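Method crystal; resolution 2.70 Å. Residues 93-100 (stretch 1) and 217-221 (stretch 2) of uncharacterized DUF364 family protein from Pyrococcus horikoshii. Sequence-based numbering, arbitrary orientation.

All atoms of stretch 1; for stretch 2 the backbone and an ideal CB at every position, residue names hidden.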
# COMPACT_ATOMS: atom_id res chain seq x y z
N SER A 93 1.12 29.51 15.70
CA SER A 93 1.47 30.36 14.56
C SER A 93 0.27 31.14 14.04
O SER A 93 0.39 32.32 13.77
CB SER A 93 2.07 29.52 13.44
OG SER A 93 3.24 28.83 13.88
N GLN A 94 -0.89 30.47 13.90
CA GLN A 94 -2.12 31.10 13.39
C GLN A 94 -2.67 32.18 14.33
O GLN A 94 -3.39 33.07 13.89
CB GLN A 94 -3.19 30.03 13.10
CG GLN A 94 -2.85 29.13 11.91
CD GLN A 94 -2.92 29.87 10.60
OE1 GLN A 94 -4.00 30.13 10.09
NE2 GLN A 94 -1.78 30.20 10.02
N TYR A 95 -2.30 32.11 15.62
CA TYR A 95 -2.67 33.12 16.60
C TYR A 95 -1.82 34.39 16.41
O TYR A 95 -2.33 35.50 16.52
CB TYR A 95 -2.50 32.57 18.04
CG TYR A 95 -2.94 33.53 19.13
CD1 TYR A 95 -4.26 33.56 19.57
CD2 TYR A 95 -2.02 34.36 19.77
CE1 TYR A 95 -4.66 34.42 20.60
CE2 TYR A 95 -2.42 35.22 20.79
CZ TYR A 95 -3.74 35.25 21.20
OH TYR A 95 -4.12 36.10 22.21
N TYR A 96 -0.51 34.21 16.09
CA TYR A 96 0.43 35.32 15.96
C TYR A 96 0.75 35.72 14.50
O TYR A 96 1.50 36.68 14.29
CB TYR A 96 1.73 35.00 16.72
CG TYR A 96 1.55 34.88 18.22
CD1 TYR A 96 1.28 36.01 19.00
CD2 TYR A 96 1.72 33.67 18.87
CE1 TYR A 96 1.14 35.91 20.38
CE2 TYR A 96 1.59 33.56 20.25
CZ TYR A 96 1.29 34.69 21.00
OH TYR A 96 1.16 34.60 22.36
N ILE A 97 0.17 35.00 13.51
CA ILE A 97 0.45 35.27 12.08
C ILE A 97 0.03 36.70 11.64
O ILE A 97 -1.09 37.13 11.91
CB ILE A 97 -0.15 34.16 11.15
CG1 ILE A 97 0.43 34.23 9.72
CG2 ILE A 97 -1.70 34.17 11.14
CD1 ILE A 97 1.77 33.59 9.55
N ASP A 98 0.97 37.43 11.00
CA ASP A 98 0.70 38.75 10.45
C ASP A 98 0.68 38.65 8.93
O ASP A 98 1.70 38.35 8.32
CB ASP A 98 1.77 39.77 10.92
CG ASP A 98 1.48 41.22 10.55
OD1 ASP A 98 0.35 41.51 10.08
OD2 ASP A 98 2.35 42.07 10.79
N LEU A 99 -0.51 38.82 8.33
CA LEU A 99 -0.70 38.64 6.90
C LEU A 99 -0.79 39.98 6.14
O LEU A 99 -1.43 40.05 5.09
CB LEU A 99 -1.93 37.76 6.63
CG LEU A 99 -1.88 36.35 7.23
CD1 LEU A 99 -3.26 35.73 7.30
CD2 LEU A 99 -0.93 35.46 6.45
N ARG A 100 -0.11 41.02 6.64
CA ARG A 100 -0.09 42.33 5.99
C ARG A 100 0.57 42.27 4.61
O ARG A 100 0.07 42.87 3.67
CB ARG A 100 0.61 43.37 6.87
CG ARG A 100 -0.32 44.01 7.87
CD ARG A 100 0.42 44.88 8.87
NE ARG A 100 1.01 46.07 8.25
CZ ARG A 100 1.40 47.13 8.94
NH1 ARG A 100 1.22 47.18 10.25
NH2 ARG A 100 1.93 48.17 8.31
N UNK A 217 -0.33 28.80 2.38
CA UNK A 217 -1.22 28.11 3.30
C UNK A 217 -2.57 28.84 3.39
O UNK A 217 -2.90 29.63 2.50
CB UNK A 217 -0.57 28.00 4.68
N UNK A 218 -3.36 28.56 4.45
CA UNK A 218 -4.67 29.18 4.65
C UNK A 218 -4.97 29.43 6.13
O UNK A 218 -4.57 28.63 6.99
CB UNK A 218 -5.76 28.30 4.04
N UNK A 219 -5.68 30.52 6.43
CA UNK A 219 -6.06 30.85 7.80
C UNK A 219 -7.55 30.64 7.99
O UNK A 219 -8.35 31.11 7.18
CB UNK A 219 -5.68 32.29 8.14
N UNK A 220 -7.93 29.94 9.07
CA UNK A 220 -9.33 29.67 9.39
C UNK A 220 -10.06 30.97 9.78
O UNK A 220 -9.67 31.64 10.73
CB UNK A 220 -9.43 28.64 10.52
N UNK A 221 -11.12 31.34 9.02
CA UNK A 221 -11.90 32.55 9.27
C UNK A 221 -13.05 32.29 10.26
O UNK A 221 -13.40 33.17 11.03
CB UNK A 221 -12.46 33.09 7.95

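Stretch 1 carries the last turn of a helix, residues 93-96, and the loop that follows it; Ile 97 is the first residue to leave helical angles. Stretch 2 is the end of a strand, and the CA atoms of Gln 94 and position 219 approach to 6.8 Å. Three side chains of stretch 1 reach the strand: the amide of Gln 94 and the aliphatic groups of Ile 97 and Leu 99.

At position 217 the backbone is fully extended (phi/psi -140/-162) and CA-to-CB points toward stretch 1, yet no atom of that stretch lies within 5.5 Å of the ideal CB. Small, polar or larger side chains therefore remain possible. The deposited residue is Ser 217; its OG is hydrogen-bonded elsewhere in the structure.

Position 218 is also extended (-145/146), but its CA-to-CB bond points away, and stretch 1 excludes none of the residues usual in a strand. What does face stretch 1 is the carbonyl, 3.5 Å from its O to Gln 94 OE1. Both atoms are acceptors, so the approach is not a hydrogen bond. The residue is Met 218, present as selenomethionine, whose side chain comes no nearer to stretch 1 than 6.6 Å, from Met 218 CB to Gln 94 OE1.

Position 219 is the centre of the contact. The backbone is extended (-108/132), and CA-to-CB points toward stretch 1, where the ideal CB lies 3.4 Å from Gln 94 OE1, 4.3 Å from Leu 99 CD1 and 5.3 Å from Ile 97 CG2. The site thus offers an amide oxygen close to the base of the side chain and two aliphatic groups beside it. A leucine, isoleucine or methionine could use the methyl groups, and so could the methylenes of a long polar chain such as lysine, arginine or glutamine; visible atoms alone do not choose among these. The residue is Lys 219, fully extended with all four chi angles in the t well. Gln 94 OE1 packs against its base, 3.2 Å from Lys 219 CA and 3.3 Å from Lys 219 CG. Farther along, Lys 219 CD meets Leu 99 CD1 at 3.8 Å and Ile 97 CG2 at 4.0 Å. No hydrogen bond or salt bridge joins the two stretches, so stretch 1 engages the lysine through its carbon chain rather than its charge.

At position 220 the CA-to-CB bond runs sideways, and the ideal CB has nothing of stretch 1 within 5.5 Å. The extended backbone (-68/120) accepts beta-branched residues as well as others, and stretch 1 does not choose between apolar and polar ones. Val 220 occupies it; its N is 4.1 Å from Gln 94 OE1, without a hydrogen bond.

Position 221 has left the strand (-88/-34) and lies out of reach of stretch 1, so stretch 1 sets no preference, and polar, charged or small residues would all suit it. It is Thr 221, with OG1 hydrogen-bonded elsewhere in the structure.

Stretch 2 (217-221) SMKVT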
# COMPACT_ATOMS: atom_id res chain seq x y z
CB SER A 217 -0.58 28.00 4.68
OG SER A 217 -1.28 27.06 5.48
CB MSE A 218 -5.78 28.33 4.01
CG MSE A 218 -5.91 26.93 4.63
SE MSE A 218 -6.99 25.76 3.55
CE MSE A 218 -5.81 25.63 1.94
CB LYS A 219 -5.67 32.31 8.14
CG LYS A 219 -5.96 32.69 9.60
CD LYS A 219 -5.54 34.10 9.91
CE LYS A 219 -5.82 34.45 11.35
NZ LYS A 219 -5.42 35.85 11.66
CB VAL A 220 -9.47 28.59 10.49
CG1 VAL A 220 -10.93 28.30 10.80
CG2 VAL A 220 -8.74 27.31 10.10
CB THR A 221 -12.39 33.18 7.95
OG1 THR A 221 -13.07 32.19 7.17
CG2 THR A 221 -11.26 33.78 7.15
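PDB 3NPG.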